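PDB 3OD1: ATP phosphoribosyltransferase regulatory subunit from Bacillus halodurans, which is probably the partner of HisG in the first step of histidine biosynthesis, and may pass on feedback regulation by histidine. Local coordinates for residues C31-E36 against L153-L158; Y43-T48 against R105-S110; D84-I89 against G130-G135; T339-S344 against V365-L370. All coordinates share one frame; numbering follows the deposited sequence.

Interaction 1: C31-E36 against L153-L158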
loop_
_atom_site.group_PDB
_atom_site.type_symbol
_atom_site.label_atom_id
_atom_site.label_comp_id
_atom_site.label_asym_id
_atom_site.label_seq_id
_atom_site.Cartn_x
_atom_site.Cartn_y
_atom_site.Cartn_z
ATOM N N CYS B 31 -5.710 3.284 10.350
ATOM C CA CYS B 31 -6.327 2.729 9.142
ATOM C C CYS B 31 -6.983 1.379 9.381
ATOM O O CYS B 31 -8.058 1.107 8.846
ATOM C CB CYS B 31 -5.306 2.610 8.015
ATOM S SG CYS B 31 -4.693 4.197 7.474
ATOM N N ASP B 32 -6.326 0.536 10.174
ATOM C CA ASP B 32 -6.864 -0.779 10.504
ATOM C C ASP B 32 -8.188 -0.681 11.261
ATOM O O ASP B 32 -9.095 -1.469 11.027
ATOM C CB ASP B 32 -5.865 -1.597 11.309
ATOM C CG ASP B 32 -4.689 -2.088 10.465
ATOM O OD1 ASP B 32 -4.641 -1.831 9.237
ATOM O OD2 ASP B 32 -3.807 -2.727 11.054
ATOM N N GLN B 33 -8.307 0.298 12.146
ATOM C CA GLN B 33 -9.578 0.527 12.828
ATOM C C GLN B 33 -10.669 0.937 11.838
ATOM O O GLN B 33 -11.797 0.436 11.895
ATOM C CB GLN B 33 -9.412 1.569 13.931
ATOM C CG GLN B 33 -8.537 1.061 15.084
ATOM C CD GLN B 33 -9.163 -0.139 15.778
ATOM O OE1 GLN B 33 -10.378 -0.186 15.974
ATOM N NE2 GLN B 33 -8.340 -1.116 16.147
HETATM N N MSE B 34 -10.339 1.836 10.917
HETATM C CA MSE B 34 -11.323 2.258 9.932
HETATM C C MSE B 34 -11.720 1.146 8.976
HETATM O O MSE B 34 -12.905 0.986 8.668
HETATM C CB MSE B 34 -10.859 3.503 9.165
HETATM C CG MSE B 34 -10.643 4.712 10.073
HETATM SE SE MSE B 34 -10.351 6.336 9.078
HETATM C CE MSE B 34 -12.113 6.479 8.234
ATOM N N THR B 35 -10.740 0.385 8.499
ATOM C CA THR B 35 -11.010 -0.682 7.544
ATOM C C THR B 35 -11.818 -1.810 8.190
ATOM O O THR B 35 -12.634 -2.452 7.532
ATOM C CB THR B 35 -9.714 -1.229 6.900
ATOM O OG1 THR B 35 -8.781 -1.585 7.921
ATOM C CG2 THR B 35 -9.078 -0.174 6.003
ATOM N N GLU B 36 -11.610 -2.026 9.485
ATOM C CA GLU B 36 -12.411 -2.998 10.223
ATOM C C GLU B 36 -13.886 -2.595 10.288
ATOM O O GLU B 36 -14.761 -3.437 10.129
ATOM C CB GLU B 36 -11.884 -3.175 11.642
ATOM C CG GLU B 36 -11.233 -4.524 11.877
ATOM C CD GLU B 36 -10.536 -4.610 13.221
ATOM O OE1 GLU B 36 -11.224 -4.509 14.263
ATOM O OE2 GLU B 36 -9.294 -4.779 13.229
ATOM N N LEU B 153 -14.546 7.096 11.696
ATOM C CA LEU B 153 -13.785 8.152 12.348
ATOM C C LEU B 153 -13.751 7.944 13.860
ATOM O O LEU B 153 -12.698 8.050 14.475
ATOM C CB LEU B 153 -14.364 9.522 12.008
ATOM C CG LEU B 153 -14.083 9.934 10.564
ATOM C CD1 LEU B 153 -14.736 11.260 10.244
ATOM C CD2 LEU B 153 -12.574 9.997 10.337
ATOM N N LYS B 154 -14.908 7.630 14.437
ATOM C CA LYS B 154 -15.018 7.303 15.857
ATOM C C LYS B 154 -14.148 6.122 16.264
ATOM O O LYS B 154 -13.465 6.168 17.286
ATOM C CB LYS B 154 -16.472 6.999 16.231
ATOM C CG LYS B 154 -17.344 8.230 16.340
ATOM C CD LYS B 154 -18.336 8.107 17.483
ATOM C CE LYS B 154 -19.605 7.397 17.057
ATOM N NZ LYS B 154 -20.665 7.534 18.105
ATOM N N ARG B 155 -14.186 5.055 15.477
ATOM C CA ARG B 155 -13.430 3.862 15.822
ATOM C C ARG B 155 -11.918 4.131 15.746
ATOM O O ARG B 155 -11.122 3.455 16.398
ATOM C CB ARG B 155 -13.818 2.699 14.908
ATOM C CG ARG B 155 -13.600 1.321 15.515
ATOM C CD ARG B 155 -13.427 0.294 14.407
ATOM N NE ARG B 155 -13.106 -1.042 14.893
ATOM C CZ ARG B 155 -13.975 -2.048 14.932
ATOM N NH1 ARG B 155 -15.225 -1.868 14.511
ATOM N NH2 ARG B 155 -13.592 -3.236 15.389
ATOM N N ALA B 156 -11.532 5.122 14.948
ATOM C CA ALA B 156 -10.133 5.509 14.848
ATOM C C ALA B 156 -9.708 6.417 16.006
ATOM O O ALA B 156 -8.525 6.676 16.179
ATOM C CB ALA B 156 -9.868 6.199 13.515
ATOM N N GLY B 157 -10.664 6.923 16.780
ATOM C CA GLY B 157 -10.330 7.718 17.949
ATOM C C GLY B 157 -10.744 9.176 17.863
ATOM O O GLY B 157 -10.601 9.922 18.826
ATOM N N LEU B 158 -11.262 9.591 16.714
ATOM C CA LEU B 158 -11.670 10.982 16.534
ATOM C C LEU B 158 -12.926 11.293 17.351
ATOM O O LEU B 158 -13.878 10.504 17.376
ATOM C CB LEU B 158 -11.912 11.299 15.051
ATOM C CG LEU B 158 -11.832 12.782 14.679
ATOM C CD1 LEU B 158 -10.430 13.311 14.969
ATOM C CD2 LEU B 158 -12.205 13.012 13.207
#

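Interaction 2: Y43-T48 against R105-S110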
loop_
_atom_site.group_PDB
_atom_site.type_symbol
_atom_site.label_atom_id
_atom_site.label_comp_id
_atom_site.label_asym_id
_atom_site.label_seq_id
_atom_site.Cartn_x
_atom_site.Cartn_y
_atom_site.Cartn_z
ATOM N N TYR B 43 -18.628 -3.700 2.913
ATOM C CA TYR B 43 -17.823 -3.197 1.795
ATOM C C TYR B 43 -16.660 -4.147 1.539
ATOM O O TYR B 43 -16.125 -4.749 2.478
ATOM C CB TYR B 43 -17.341 -1.758 2.063
ATOM C CG TYR B 43 -18.467 -0.748 1.987
ATOM C CD1 TYR B 43 -18.586 0.106 0.894
ATOM C CD2 TYR B 43 -19.425 -0.669 2.992
ATOM C CE1 TYR B 43 -19.624 1.017 0.803
ATOM C CE2 TYR B 43 -20.487 0.235 2.905
ATOM C CZ TYR B 43 -20.576 1.072 1.808
ATOM O OH TYR B 43 -21.600 1.978 1.723
ATOM N N ASP B 44 -16.299 -4.328 0.273
ATOM C CA ASP B 44 -15.164 -5.194 -0.080
ATOM C C ASP B 44 -14.007 -4.338 -0.569
ATOM O O ASP B 44 -14.159 -3.554 -1.514
ATOM C CB ASP B 44 -15.515 -6.160 -1.212
ATOM C CG ASP B 44 -16.536 -7.214 -0.813
ATOM O OD1 ASP B 44 -16.475 -7.757 0.305
ATOM O OD2 ASP B 44 -17.383 -7.525 -1.655
HETATM N N MSE B 45 -12.851 -4.497 0.062
HETATM C CA MSE B 45 -11.623 -3.846 -0.400
HETATM C C MSE B 45 -11.201 -4.339 -1.776
HETATM O O MSE B 45 -11.288 -5.530 -2.075
HETATM C CB MSE B 45 -10.501 -4.106 0.615
HETATM C CG MSE B 45 -10.827 -3.535 1.969
HETATM SE SE MSE B 45 -10.248 -1.687 2.023
HETATM C CE MSE B 45 -8.348 -2.132 1.864
ATOM N N ILE B 46 -10.747 -3.418 -2.621
ATOM C CA ILE B 46 -10.115 -3.788 -3.880
ATOM C C ILE B 46 -8.806 -3.028 -4.028
ATOM O O ILE B 46 -8.476 -2.181 -3.180
ATOM C CB ILE B 46 -11.036 -3.532 -5.109
ATOM C CG1 ILE B 46 -11.689 -2.147 -5.035
ATOM C CG2 ILE B 46 -12.088 -4.627 -5.212
ATOM C CD1 ILE B 46 -10.731 -0.991 -5.380
ATOM N N GLU B 47 -8.048 -3.355 -5.075
ATOM C CA GLU B 47 -6.945 -2.494 -5.495
ATOM C C GLU B 47 -6.966 -2.287 -7.001
ATOM O O GLU B 47 -7.477 -3.120 -7.752
ATOM C CB GLU B 47 -5.587 -3.032 -5.026
ATOM C CG GLU B 47 -5.481 -3.069 -3.501
ATOM C CD GLU B 47 -4.166 -3.664 -2.973
ATOM O OE1 GLU B 47 -3.533 -4.479 -3.681
ATOM O OE2 GLU B 47 -3.784 -3.317 -1.830
ATOM N N THR B 48 -6.444 -1.148 -7.434
ATOM C CA THR B 48 -6.330 -0.835 -8.857
ATOM C C THR B 48 -4.876 -0.442 -9.095
ATOM O O THR B 48 -4.112 -0.299 -8.129
ATOM C CB THR B 48 -7.249 0.338 -9.242
ATOM O OG1 THR B 48 -6.910 1.471 -8.435
ATOM C CG2 THR B 48 -8.717 -0.021 -9.024
ATOM N N ARG B 105 -20.673 -2.309 -3.122
ATOM C CA ARG B 105 -20.060 -1.622 -1.997
ATOM C C ARG B 105 -18.585 -1.995 -1.974
ATOM O O ARG B 105 -18.208 -3.126 -1.637
ATOM C CB ARG B 105 -20.744 -2.020 -0.690
ATOM C CG ARG B 105 -22.118 -1.370 -0.507
ATOM C CD ARG B 105 -22.858 -1.930 0.672
ATOM N NE ARG B 105 -24.034 -1.126 0.962
ATOM C CZ ARG B 105 -25.206 -1.272 0.352
ATOM N NH1 ARG B 105 -25.361 -2.199 -0.589
ATOM N NH2 ARG B 105 -26.218 -0.476 0.672
ATOM N N LEU B 106 -17.755 -1.040 -2.364
ATOM C CA LEU B 106 -16.339 -1.288 -2.531
ATOM C C LEU B 106 -15.562 -0.288 -1.697
ATOM O O LEU B 106 -16.068 0.799 -1.387
ATOM C CB LEU B 106 -15.966 -1.193 -4.008
ATOM C CG LEU B 106 -16.620 -2.238 -4.923
ATOM C CD1 LEU B 106 -16.478 -1.857 -6.379
ATOM C CD2 LEU B 106 -16.020 -3.614 -4.711
ATOM N N ALA B 107 -14.337 -0.660 -1.334
ATOM C CA ALA B 107 -13.519 0.143 -0.428
ATOM C C ALA B 107 -12.067 0.096 -0.865
ATOM O O ALA B 107 -11.672 -0.772 -1.651
ATOM C CB ALA B 107 -13.625 -0.363 1.037
ATOM N N TYR B 108 -11.267 1.034 -0.367
ATOM C CA TYR B 108 -9.856 1.063 -0.734
ATOM C C TYR B 108 -9.038 1.714 0.366
ATOM O O TYR B 108 -9.567 2.444 1.193
ATOM C CB TYR B 108 -9.663 1.845 -2.036
ATOM C CG TYR B 108 -10.161 3.272 -1.928
ATOM C CD1 TYR B 108 -11.484 3.586 -2.205
ATOM C CD2 TYR B 108 -9.314 4.298 -1.512
ATOM C CE1 TYR B 108 -11.958 4.903 -2.100
ATOM C CE2 TYR B 108 -9.775 5.615 -1.395
ATOM C CZ TYR B 108 -11.096 5.913 -1.696
ATOM O OH TYR B 108 -11.556 7.215 -1.572
ATOM N N GLN B 109 -7.742 1.420 0.370
ATOM C CA GLN B 109 -6.782 2.163 1.159
ATOM C C GLN B 109 -5.558 2.249 0.250
ATOM O O GLN B 109 -4.876 1.249 0.007
ATOM C CB GLN B 109 -6.463 1.422 2.460
ATOM C CG GLN B 109 -5.456 2.123 3.335
ATOM C CD GLN B 109 -5.118 1.329 4.598
ATOM O OE1 GLN B 109 -5.924 0.527 5.073
ATOM N NE2 GLN B 109 -3.925 1.570 5.154
ATOM N N SER B 110 -5.307 3.433 -0.293
ATOM C CA SER B 110 -4.358 3.554 -1.387
ATOM C C SER B 110 -3.655 4.893 -1.402
ATOM O O SER B 110 -4.229 5.920 -1.022
ATOM C CB SER B 110 -5.082 3.397 -2.732
ATOM O OG SER B 110 -5.812 2.188 -2.797
HETATM O O HOH W 1 -6.971 -0.521 -1.480
HETATM O O HOH W 2 -5.017 -2.064 0.425
HETATM O O HOH W 3 -5.388 0.602 -5.097
#

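Interaction 3: D84-I89 against G130-G135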
loop_
_atom_site.group_PDB
_atom_site.type_symbol
_atom_site.label_atom_id
_atom_site.label_comp_id
_atom_site.label_asym_id
_atom_site.label_seq_id
_atom_site.Cartn_x
_atom_site.Cartn_y
_atom_site.Cartn_z
ATOM N N ASP B 84 -7.041 9.537 -7.908
ATOM C CA ASP B 84 -8.088 9.188 -6.947
ATOM C C ASP B 84 -8.463 7.713 -7.118
ATOM O O ASP B 84 -8.014 7.063 -8.062
ATOM C CB ASP B 84 -9.324 10.065 -7.172
ATOM C CG ASP B 84 -9.986 9.807 -8.539
ATOM O OD1 ASP B 84 -9.430 10.220 -9.576
ATOM O OD2 ASP B 84 -11.054 9.174 -8.587
HETATM N N MSE B 85 -9.309 7.190 -6.235
HETATM C CA MSE B 85 -9.768 5.808 -6.371
HETATM C C MSE B 85 -11.179 5.669 -6.957
HETATM O O MSE B 85 -11.587 4.571 -7.351
HETATM C CB MSE B 85 -9.658 5.062 -5.035
HETATM C CG MSE B 85 -8.209 4.602 -4.708
HETATM SE SE MSE B 85 -7.464 3.446 -6.107
HETATM C CE MSE B 85 -8.650 1.907 -5.922
ATOM N N THR B 86 -11.915 6.774 -7.018
ATOM C CA THR B 86 -13.290 6.723 -7.504
ATOM C C THR B 86 -13.359 6.415 -9.005
ATOM O O THR B 86 -14.110 5.532 -9.432
ATOM C CB THR B 86 -14.071 8.012 -7.196
ATOM O OG1 THR B 86 -14.040 8.261 -5.784
ATOM C CG2 THR B 86 -15.523 7.870 -7.661
ATOM N N ALA B 87 -12.584 7.133 -9.808
ATOM C CA ALA B 87 -12.595 6.871 -11.247
ATOM C C ALA B 87 -12.027 5.475 -11.591
ATOM O O ALA B 87 -12.587 4.748 -12.431
ATOM C CB ALA B 87 -11.895 7.996 -12.018
ATOM N N PRO B 88 -10.921 5.074 -10.932
ATOM C CA PRO B 88 -10.476 3.693 -11.154
ATOM C C PRO B 88 -11.535 2.681 -10.722
ATOM O O PRO B 88 -11.723 1.685 -11.411
ATOM C CB PRO B 88 -9.200 3.588 -10.302
ATOM C CG PRO B 88 -8.645 5.003 -10.340
ATOM C CD PRO B 88 -9.882 5.889 -10.267
ATOM N N ILE B 89 -12.243 2.938 -9.627
ATOM C CA ILE B 89 -13.273 1.990 -9.214
ATOM C C ILE B 89 -14.430 1.971 -10.230
ATOM O O ILE B 89 -14.993 0.921 -10.514
ATOM C CB ILE B 89 -13.755 2.251 -7.775
ATOM C CG1 ILE B 89 -12.693 1.743 -6.787
ATOM C CG2 ILE B 89 -15.099 1.570 -7.527
ATOM C CD1 ILE B 89 -12.950 2.125 -5.358
ATOM N N GLY B 130 -11.320 5.043 1.770
ATOM C CA GLY B 130 -12.716 5.386 1.579
ATOM C C GLY B 130 -13.521 4.260 0.972
ATOM O O GLY B 130 -13.041 3.122 0.881
ATOM N N VAL B 131 -14.742 4.595 0.551
ATOM C CA VAL B 131 -15.703 3.635 0.005
ATOM C C VAL B 131 -16.466 4.256 -1.150
ATOM O O VAL B 131 -16.592 5.490 -1.240
ATOM C CB VAL B 131 -16.763 3.224 1.061
ATOM C CG1 VAL B 131 -16.100 2.689 2.327
ATOM C CG2 VAL B 131 -17.676 4.413 1.410
ATOM N N GLU B 132 -16.979 3.394 -2.029
ATOM C CA GLU B 132 -17.926 3.794 -3.067
ATOM C C GLU B 132 -19.134 2.877 -2.924
ATOM O O GLU B 132 -18.982 1.660 -2.766
ATOM C CB GLU B 132 -17.323 3.604 -4.468
ATOM C CG GLU B 132 -15.926 4.179 -4.630
ATOM C CD GLU B 132 -15.890 5.690 -4.483
ATOM O OE1 GLU B 132 -16.963 6.333 -4.520
ATOM O OE2 GLU B 132 -14.778 6.237 -4.330
ATOM N N LEU B 133 -20.322 3.460 -2.955
ATOM C CA LEU B 133 -21.558 2.699 -2.933
ATOM C C LEU B 133 -22.283 3.039 -4.230
ATOM O O LEU B 133 -22.761 4.154 -4.419
ATOM C CB LEU B 133 -22.396 3.053 -1.703
ATOM C CG LEU B 133 -23.905 2.760 -1.735
ATOM C CD1 LEU B 133 -24.196 1.317 -2.106
ATOM C CD2 LEU B 133 -24.535 3.095 -0.390
ATOM N N ILE B 134 -22.318 2.082 -5.146
ATOM C CA ILE B 134 -22.682 2.381 -6.524
ATOM C C ILE B 134 -23.970 1.688 -6.924
ATOM O O ILE B 134 -24.129 0.494 -6.712
ATOM C CB ILE B 134 -21.579 1.949 -7.498
ATOM C CG1 ILE B 134 -20.268 2.669 -7.169
ATOM C CG2 ILE B 134 -21.999 2.245 -8.943
ATOM C CD1 ILE B 134 -19.051 1.933 -7.689
ATOM N N GLY B 135 -24.895 2.451 -7.489
ATOM C CA GLY B 135 -26.137 1.881 -7.986
ATOM C C GLY B 135 -27.302 1.918 -7.013
ATOM O O GLY B 135 -28.299 1.240 -7.226
#

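Interaction 4: T339-S344 against V365-L370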
loop_
_atom_site.group_PDB
_atom_site.type_symbol
_atom_site.label_atom_id
_atom_site.label_comp_id
_atom_site.label_asym_id
_atom_site.label_seq_id
_atom_site.Cartn_x
_atom_site.Cartn_y
_atom_site.Cartn_z
ATOM N N THR B 339 11.328 -6.818 23.140
ATOM C CA THR B 339 12.326 -7.392 24.036
ATOM C C THR B 339 13.555 -7.801 23.213
ATOM O O THR B 339 13.428 -8.170 22.040
ATOM C CB THR B 339 11.779 -8.629 24.748
ATOM O OG1 THR B 339 10.692 -8.252 25.599
ATOM C CG2 THR B 339 12.844 -9.267 25.582
ATOM N N CYS B 340 14.739 -7.727 23.821
ATOM C CA CYS B 340 15.975 -8.071 23.129
ATOM C C CYS B 340 16.770 -9.122 23.907
ATOM O O CYS B 340 17.115 -8.916 25.062
ATOM C CB CYS B 340 16.837 -6.824 22.915
ATOM S SG CYS B 340 18.432 -7.149 22.123
ATOM N N ILE B 341 17.032 -10.258 23.270
ATOM C CA ILE B 341 17.871 -11.293 23.857
ATOM C C ILE B 341 19.235 -11.216 23.186
ATOM O O ILE B 341 19.343 -11.387 21.976
ATOM C CB ILE B 341 17.271 -12.705 23.650
ATOM C CG1 ILE B 341 15.924 -12.828 24.371
ATOM C CG2 ILE B 341 18.244 -13.781 24.133
ATOM C CD1 ILE B 341 15.096 -14.031 23.933
ATOM N N LEU B 342 20.258 -10.906 23.967
ATOM C CA LEU B 342 21.627 -10.852 23.458
ATOM C C LEU B 342 22.296 -12.181 23.755
ATOM O O LEU B 342 22.300 -12.636 24.899
ATOM C CB LEU B 342 22.411 -9.725 24.137
ATOM C CG LEU B 342 21.897 -8.308 23.878
ATOM C CD1 LEU B 342 22.446 -7.337 24.914
ATOM C CD2 LEU B 342 22.245 -7.858 22.453
ATOM N N PHE B 343 22.856 -12.818 22.738
ATOM C CA PHE B 343 23.475 -14.111 22.983
ATOM C C PHE B 343 24.901 -14.197 22.484
ATOM O O PHE B 343 25.321 -13.407 21.649
ATOM C CB PHE B 343 22.632 -15.256 22.402
ATOM C CG PHE B 343 22.566 -15.274 20.898
ATOM C CD1 PHE B 343 23.408 -16.092 20.162
ATOM C CD2 PHE B 343 21.643 -14.498 20.221
ATOM C CE1 PHE B 343 23.338 -16.118 18.777
ATOM C CE2 PHE B 343 21.574 -14.516 18.831
ATOM C CZ PHE B 343 22.419 -15.329 18.114
ATOM N N SER B 344 25.650 -15.148 23.031
ATOM C CA SER B 344 26.938 -15.527 22.460
ATOM C C SER B 344 26.845 -16.951 21.923
ATOM O O SER B 344 25.826 -17.629 22.093
ATOM C CB SER B 344 28.065 -15.408 23.482
ATOM O OG SER B 344 27.875 -16.303 24.564
ATOM N N VAL B 365 10.343 -10.120 19.865
ATOM C CA VAL B 365 11.695 -10.332 20.374
ATOM C C VAL B 365 12.762 -10.101 19.307
ATOM O O VAL B 365 12.696 -10.663 18.216
ATOM C CB VAL B 365 11.877 -11.765 20.933
ATOM C CG1 VAL B 365 13.252 -11.912 21.569
ATOM C CG2 VAL B 365 10.806 -12.078 21.961
ATOM N N VAL B 366 13.745 -9.269 19.630
ATOM C CA VAL B 366 14.937 -9.168 18.810
ATOM C C VAL B 366 15.969 -10.143 19.388
ATOM O O VAL B 366 16.361 -10.024 20.546
ATOM C CB VAL B 366 15.512 -7.738 18.801
ATOM C CG1 VAL B 366 16.894 -7.715 18.151
ATOM C CG2 VAL B 366 14.574 -6.786 18.070
ATOM N N LEU B 367 16.367 -11.129 18.587
ATOM C CA LEU B 367 17.361 -12.120 19.000
ATOM C C LEU B 367 18.682 -11.708 18.359
ATOM O O LEU B 367 18.811 -11.719 17.139
ATOM C CB LEU B 367 16.932 -13.505 18.522
ATOM C CG LEU B 367 17.811 -14.713 18.850
ATOM C CD1 LEU B 367 18.015 -14.888 20.343
ATOM C CD2 LEU B 367 17.172 -15.949 18.237
ATOM N N GLN B 368 19.627 -11.276 19.186
ATOM C CA GLN B 368 20.806 -10.577 18.698
ATOM C C GLN B 368 22.122 -11.199 19.185
ATOM O O GLN B 368 22.404 -11.260 20.397
ATOM C CB GLN B 368 20.752 -9.105 19.109
ATOM C CG GLN B 368 21.977 -8.328 18.693
ATOM C CD GLN B 368 22.081 -8.196 17.184
ATOM O OE1 GLN B 368 21.164 -7.706 16.527
ATOM N NE2 GLN B 368 23.197 -8.638 16.627
ATOM N N ASP B 369 22.911 -11.667 18.221
ATOM C CA ASP B 369 24.283 -12.110 18.454
ATOM C C ASP B 369 25.114 -10.930 18.894
ATOM O O ASP B 369 25.207 -9.912 18.204
ATOM C CB ASP B 369 24.863 -12.715 17.167
ATOM C CG ASP B 369 26.206 -13.412 17.382
ATOM O OD1 ASP B 369 27.001 -12.975 18.253
ATOM O OD2 ASP B 369 26.471 -14.393 16.650
ATOM N N LEU B 370 25.719 -11.055 20.066
ATOM C CA LEU B 370 26.446 -9.940 20.639
ATOM C C LEU B 370 27.623 -9.549 19.740
ATOM O O LEU B 370 27.998 -8.380 19.663
ATOM C CB LEU B 370 26.922 -10.302 22.041
ATOM C CG LEU B 370 27.615 -9.187 22.804
ATOM C CD1 LEU B 370 26.575 -8.224 23.352
ATOM C CD2 LEU B 370 28.445 -9.789 23.928
#

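Interaction 1: C31-E36 against L153-L158
Helix 21-40 packs here against the C-terminal end of helix 139-155 in the class-II synthetase-like domain, where Gln33, Met34 and Glu36 meet Leu153, Arg155 and Ala156. Gly157 leaves the second helix with positive phi in a Schellman motif, its N bonding Lys154 O while Leu158 N reaches Leu153 O. The contact has a polar and an apolar side. On the polar side the Arg155 chain sets off with CG anti to the backbone N (chi1 -154°) and runs extended to NE. The Gln33 chain bends at chi2. Its OE1 accepts from Arg155 NE at 3.1 Å, with an N-H...O angle of 142°. OE1 lies at the edge of the guanidinium, in its plane. Glu36 OE1 makes a salt bridge to Arg155 NH2 at 2.9 Å, with the carboxylate turned steeply, 77° from the guanidinium plane. Glu36 CB stands over one face of that group, toward its rim. Glu37 takes NH1 in a further salt bridge. On the apolar side Met34, a selenomethionine, rests its CG on Ala156 CB at 3.8 Å. Its CE meets Leu153 CD2 at 4.1 Å, and the two side chains lie side by side, pointing the same way. Leu323 of helix 320-327 touches both. One guanidinium thus has an amide on NE and a carboxylate on each terminal nitrogen, which would limit its rotation and offset its charge.

Interaction 2: Y43-T48 against R105-S110
Asp44 O takes Ala107 N in a hydrogen bond of 2.9 Å and also a CA-H...O contact from Leu106 CA at 3.3 Å. This is the parallel pairing of strand 44-45 with strand 104-113; strand 44-45 is the outermost strand, within this chain, of the large mixed sheet of the synthetase-like domain. Asp44 N bonds Arg105 O, and Ile46 N bonds Ala107 O. Beside the pairing, Arg105 CB sits over the face of the Tyr43 ring, 3.6 Å from its centroid, in a CH-pi contact. The Arg105 chain runs on extended, its CG and CD still close to the ring. Glu144 then binds both side chains, through a hydrogen bond to Tyr43 OH and a salt bridge to Arg105 NH2. An alanine in place of Tyr43 would probably leave the aliphatic part of Arg105 without its flat support and Glu144 without one of its partners. Met45, a selenomethionine, bends at chi2 (-87°), which brings SE to 3.8 Å from Ala107 CB. Asp44 OD1 bonds Gln338 of the second subunit. Past Ile46 the chains diverge and water lies between them: one molecule lies 2.8 Å from Ile46 O and accepts from Gln109 N at 2.8 Å.

Interaction 3: D84-I89 against G130-G135
Glu132 turns CG anti to its carbonyl carbon (chi1 -48°) and bends at chi2 (-65°), while Thr86 sets OG1 anti to its own carbonyl carbon, and the carboxylate and the hydroxyl meet. Thr86 OG1 donates to Glu132 OE2 at 2.6 Å, coming from above the carboxylate plane. The two side chains cross at about a right angle. Glu132 OE1 is bonded by Tyr300 OH, so each oxygen of this buried acid has a hydroxyl partner. Ile89 CD1 packs on Glu132 CG at 3.7 Å. Further along the strand, Ile89 CG2 meets Ile134 CD1 at 4.0 Å. The contact lays the first turn of helix 86-94 against strand 125-134 of the central sheet in the class-II synthetase fold. In histidyl-tRNA synthetases the corresponding elements line the histidine pocket, and the arrangement here is consistent with a similar pocket. A leucine in place of Glu132 would probably leave the hydroxyls of Thr86 and Tyr300 without their buried acceptor. The helix start is fixed separately by Asp84. Its OD2 accepts from Ala87 N at 2.8 Å on the syn side, in a nearly straight capping bond, and its OD1 bonds Ser61 OG.

Interaction 4: T339-S344 against V365-L370
Phe343 and Asp369 form the close-packed end of a parallel strand pair, 339-343 with 365-369, in the HisZ C-terminal domain. Five backbone hydrogen bonds run through the pair, from Val366 N to Thr339 O (2.7 Å) up to Leu370 N to Phe343 O (2.9 Å). Phe343 holds CG between the backbone N and the carbonyl carbon, the crowded position (chi1 67°), and its ring lies against the second strand. Asp369 CA stands over one face, 3.8 Å from the ring centroid, in a CH-pi contact. Phe343 CZ touches Asp369 CB at 3.7 Å. Leu367 CD1 comes in obliquely, 3.7 Å from Phe343 CD2. Ile341 continues this face: its CG2 meets Leu367 CD1 and its CD1 meets Val365 CG1 at 3.7 Å. The face of Cys340, Leu342, Val366 and Gln368 is looser across the pair. Cys340 SG is 4.3 Å from Val366 CG1. Leu342 CD2 leans on Gln368 CG at 3.8 Å but barely reaches partly exposed Leu370. Gln368 bends at chi2, and its NE2 bonds Asp369 O in the plane of the amide and Asp136 of the second subunit. Asp369 OD2 bonds Ser140 of that subunit. The strands belong to a beta-alpha-beta crossover in a domain related to the anticodon-binding domain of class-II synthetases. Its helix 348-359 covers the face with Ile341, Phe343 and Leu367, helix 376-381 lies on the Cys340 and Leu342 face, and strand 385-389 pairs with the other edge of strand 339-343.

How the interactions relate
From the N terminus, helix 21-40 opens interaction 1, whose long loop closes only at residues 153-158. Interactions 2 and 3 both fall within that loop. They cross: 43-48 comes first, then 84-89, then their partners 105-110 and 130-135 in the same order. Those partners are neighbouring antiparallel strands of one sheet, so interactions 2 and 3 touch. Interaction 1 also touches interaction 2, through Cys31 and Thr35 against Gln109. Interaction 1 joins two helices, interaction 2 pairs strand 44-45 with the sheet, and interaction 3 sets helix 86-94 on it. Interaction 4 follows in series in the C-terminal domain, its centre about 35 Å or more from the centres of the others. Interactions 2 and 4 both contact the second subunit.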